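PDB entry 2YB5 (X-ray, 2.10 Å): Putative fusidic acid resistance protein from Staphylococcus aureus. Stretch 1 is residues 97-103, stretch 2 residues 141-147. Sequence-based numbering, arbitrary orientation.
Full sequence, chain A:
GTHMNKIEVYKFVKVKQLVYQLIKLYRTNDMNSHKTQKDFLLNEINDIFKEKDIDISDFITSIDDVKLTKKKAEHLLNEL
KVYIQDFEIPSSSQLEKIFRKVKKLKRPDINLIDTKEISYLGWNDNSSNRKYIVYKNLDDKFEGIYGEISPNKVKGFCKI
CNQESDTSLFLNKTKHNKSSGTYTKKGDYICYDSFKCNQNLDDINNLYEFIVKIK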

# COMPACT_ATOMS: atom_id res chain seq x y z
N LYS A 97 -12.39 -10.36 -18.06
CA LYS A 97 -11.30 -10.82 -18.92
C LYS A 97 -10.08 -11.27 -18.12
O LYS A 97 -9.48 -12.30 -18.43
CB LYS A 97 -10.88 -9.72 -19.90
CG LYS A 97 -9.70 -10.14 -20.79
CD LYS A 97 -9.69 -9.32 -22.07
CE LYS A 97 -8.68 -9.85 -23.08
NZ LYS A 97 -9.00 -9.32 -24.45
N ILE A 98 -9.71 -10.49 -17.11
CA ILE A 98 -8.61 -10.86 -16.22
C ILE A 98 -8.88 -12.23 -15.59
O ILE A 98 -7.98 -13.07 -15.52
CB ILE A 98 -8.42 -9.80 -15.12
CG1 ILE A 98 -7.87 -8.51 -15.74
CG2 ILE A 98 -7.48 -10.32 -14.01
CD1 ILE A 98 -8.01 -7.29 -14.82
N PHE A 99 -10.12 -12.45 -15.15
CA PHE A 99 -10.51 -13.73 -14.54
C PHE A 99 -11.43 -14.54 -15.48
O PHE A 99 -12.44 -15.11 -15.04
CB PHE A 99 -11.16 -13.48 -13.18
CG PHE A 99 -10.24 -12.81 -12.21
CD1 PHE A 99 -9.10 -13.46 -11.76
CD2 PHE A 99 -10.48 -11.53 -11.76
CE1 PHE A 99 -8.24 -12.85 -10.87
CE2 PHE A 99 -9.62 -10.91 -10.86
CZ PHE A 99 -8.50 -11.57 -10.42
N ARG A 100 -11.03 -14.61 -16.75
CA ARG A 100 -11.79 -15.23 -17.85
C ARG A 100 -12.29 -16.65 -17.55
O ARG A 100 -13.38 -17.03 -17.97
CB ARG A 100 -10.91 -15.25 -19.12
CG ARG A 100 -11.48 -15.98 -20.34
CD ARG A 100 -12.54 -15.17 -21.04
NE ARG A 100 -11.96 -13.99 -21.70
CZ ARG A 100 -11.43 -13.97 -22.92
NH1 ARG A 100 -11.39 -15.08 -23.67
NH2 ARG A 100 -10.93 -12.84 -23.40
N LYS A 101 -11.49 -17.43 -16.83
CA LYS A 101 -11.84 -18.83 -16.54
C LYS A 101 -12.85 -18.98 -15.40
O LYS A 101 -13.39 -20.08 -15.20
CB LYS A 101 -10.59 -19.65 -16.23
CG LYS A 101 -9.65 -19.85 -17.42
CD LYS A 101 -8.46 -20.69 -17.00
CE LYS A 101 -7.45 -20.86 -18.13
NZ LYS A 101 -6.28 -21.69 -17.68
N VAL A 102 -13.10 -17.91 -14.65
CA VAL A 102 -14.02 -17.94 -13.52
C VAL A 102 -15.43 -17.66 -14.04
O VAL A 102 -15.71 -16.56 -14.53
CB VAL A 102 -13.62 -16.92 -12.44
CG1 VAL A 102 -14.64 -16.88 -11.30
CG2 VAL A 102 -12.24 -17.25 -11.90
N LYS A 103 -16.30 -18.65 -13.96
CA LYS A 103 -17.67 -18.52 -14.47
C LYS A 103 -18.54 -17.63 -13.57
O LYS A 103 -19.39 -16.88 -14.06
CB LYS A 103 -18.32 -19.90 -14.62
N LYS A 141 -0.35 -1.98 -16.94
CA LYS A 141 -1.56 -2.71 -17.33
C LYS A 141 -2.03 -3.67 -16.25
O LYS A 141 -1.24 -4.09 -15.38
CB LYS A 141 -1.41 -3.42 -18.68
CG LYS A 141 -0.24 -4.36 -18.82
CD LYS A 141 0.01 -4.69 -20.30
CE LYS A 141 1.30 -5.48 -20.49
NZ LYS A 141 1.32 -6.74 -19.68
N PHE A 142 -3.32 -3.99 -16.31
CA PHE A 142 -3.97 -4.75 -15.27
C PHE A 142 -3.53 -6.20 -15.32
O PHE A 142 -3.46 -6.81 -16.38
CB PHE A 142 -5.49 -4.68 -15.40
CG PHE A 142 -6.10 -3.39 -14.93
CD1 PHE A 142 -5.89 -2.93 -13.63
CD2 PHE A 142 -6.92 -2.65 -15.78
CE1 PHE A 142 -6.47 -1.73 -13.18
CE2 PHE A 142 -7.51 -1.46 -15.35
CZ PHE A 142 -7.27 -0.99 -14.05
N GLU A 143 -3.18 -6.72 -14.15
CA GLU A 143 -3.00 -8.15 -13.94
C GLU A 143 -3.86 -8.53 -12.75
O GLU A 143 -4.31 -7.67 -11.99
CB GLU A 143 -1.54 -8.50 -13.66
CG GLU A 143 -0.69 -8.57 -14.92
CD GLU A 143 0.79 -8.74 -14.63
OE1 GLU A 143 1.16 -8.87 -13.44
OE2 GLU A 143 1.57 -8.74 -15.60
N GLY A 144 -4.09 -9.83 -12.60
CA GLY A 144 -4.87 -10.35 -11.50
C GLY A 144 -4.50 -11.78 -11.18
O GLY A 144 -4.02 -12.54 -12.04
N ILE A 145 -4.72 -12.14 -9.93
CA ILE A 145 -4.48 -13.48 -9.44
C ILE A 145 -5.59 -13.77 -8.43
O ILE A 145 -6.18 -12.85 -7.89
CB ILE A 145 -3.08 -13.55 -8.77
CG1 ILE A 145 -2.62 -14.99 -8.57
CG2 ILE A 145 -3.07 -12.79 -7.45
CD1 ILE A 145 -1.24 -15.11 -7.90
N TYR A 146 -5.88 -15.04 -8.19
CA TYR A 146 -6.76 -15.42 -7.08
C TYR A 146 -6.31 -16.74 -6.46
O TYR A 146 -5.54 -17.48 -7.07
CB TYR A 146 -8.22 -15.53 -7.53
CG TYR A 146 -8.56 -16.70 -8.42
CD1 TYR A 146 -8.95 -17.93 -7.88
CD2 TYR A 146 -8.53 -16.57 -9.80
CE1 TYR A 146 -9.27 -19.00 -8.70
CE2 TYR A 146 -8.87 -17.64 -10.63
CZ TYR A 146 -9.23 -18.85 -10.08
OH TYR A 146 -9.55 -19.89 -10.91
N GLY A 147 -6.79 -17.01 -5.26
CA GLY A 147 -6.46 -18.24 -4.57
C GLY A 147 -7.33 -18.48 -3.36
O GLY A 147 -8.14 -17.64 -2.99

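A glycine in a β-strand can serve as a docking site, because the absence of a side chain lets a neighbouring segment approach the backbone itself. The contact between residues 97-103 and 141-147 of this putative fusidic acid resistance protein is a compact example. At its centre Ile98, at the end of a helix, lies over Gly144, and their CA atoms are 6.0 Å apart. Ile98 points its CA-to-CB bond toward the strand and brings CG2 to 3.6 Å from Gly144 CA. A β-carbon built ideally on Gly144 would fall 2.5 Å from Ile98 CG2 and 2.9 Å from Phe99 CZ, a clash with both; the close fit of the two side chains therefore depends on the bare α-carbon.

The alternation of the strand supplies the walls of this site. Phe142 and Tyr146, two residues before and after the glycine, direct their CA-to-CB bonds toward the first stretch, whereas those of Glu143 and Ile145 point away. Ile98, with chi1 in m and chi2 in t, extends CD1 to 3.7 Å from Phe142 CB; the ring of Phe142 then leads away, so the contact is made near the root of its side chain.

Phe99 is the first residue to leave helical geometry. Its CA-to-CB bond runs sideways, but the ring, set by an m rotamer, comes nearer to the strand. There Phe99 CD1 meets Tyr146 CD2 at 3.7 Å. With centroids 6.0 Å apart and planes at 67°, the two rings form an oblique pair, packed by van der Waals contact without a classical aromatic arrangement.

A type I turn from Phe99 to Val102, closed by a hydrogen bond from Val102 N to Phe99 O of 2.9 Å, brings the chain back to the same tyrosine. The CA-to-CB bond of Val102 points toward the strand, and its CG2 lies 3.6 Å from Tyr146 CE2, so one aromatic side chain receives residues from both ends of the turn.

Polar atoms enter mainly through the strand backbone. Ile145 O lies 3.6 Å from Phe99 CE1, at the edge of the ring and near its plane, so that the carbonyl oxygen meets the ring's rim. No hydrogen bond crosses between the stretches. The CA-to-CB bond of Glu143 points away, and its carboxylate oxygens are hydrogen-bonded elsewhere in the structure, while Lys97 and Arg100 are exposed and out of reach. The example shows how a glycine, flanked at two residues' distance by larger side chains directed the same way, can admit close apolar packing without a hydrogen bond between the segments.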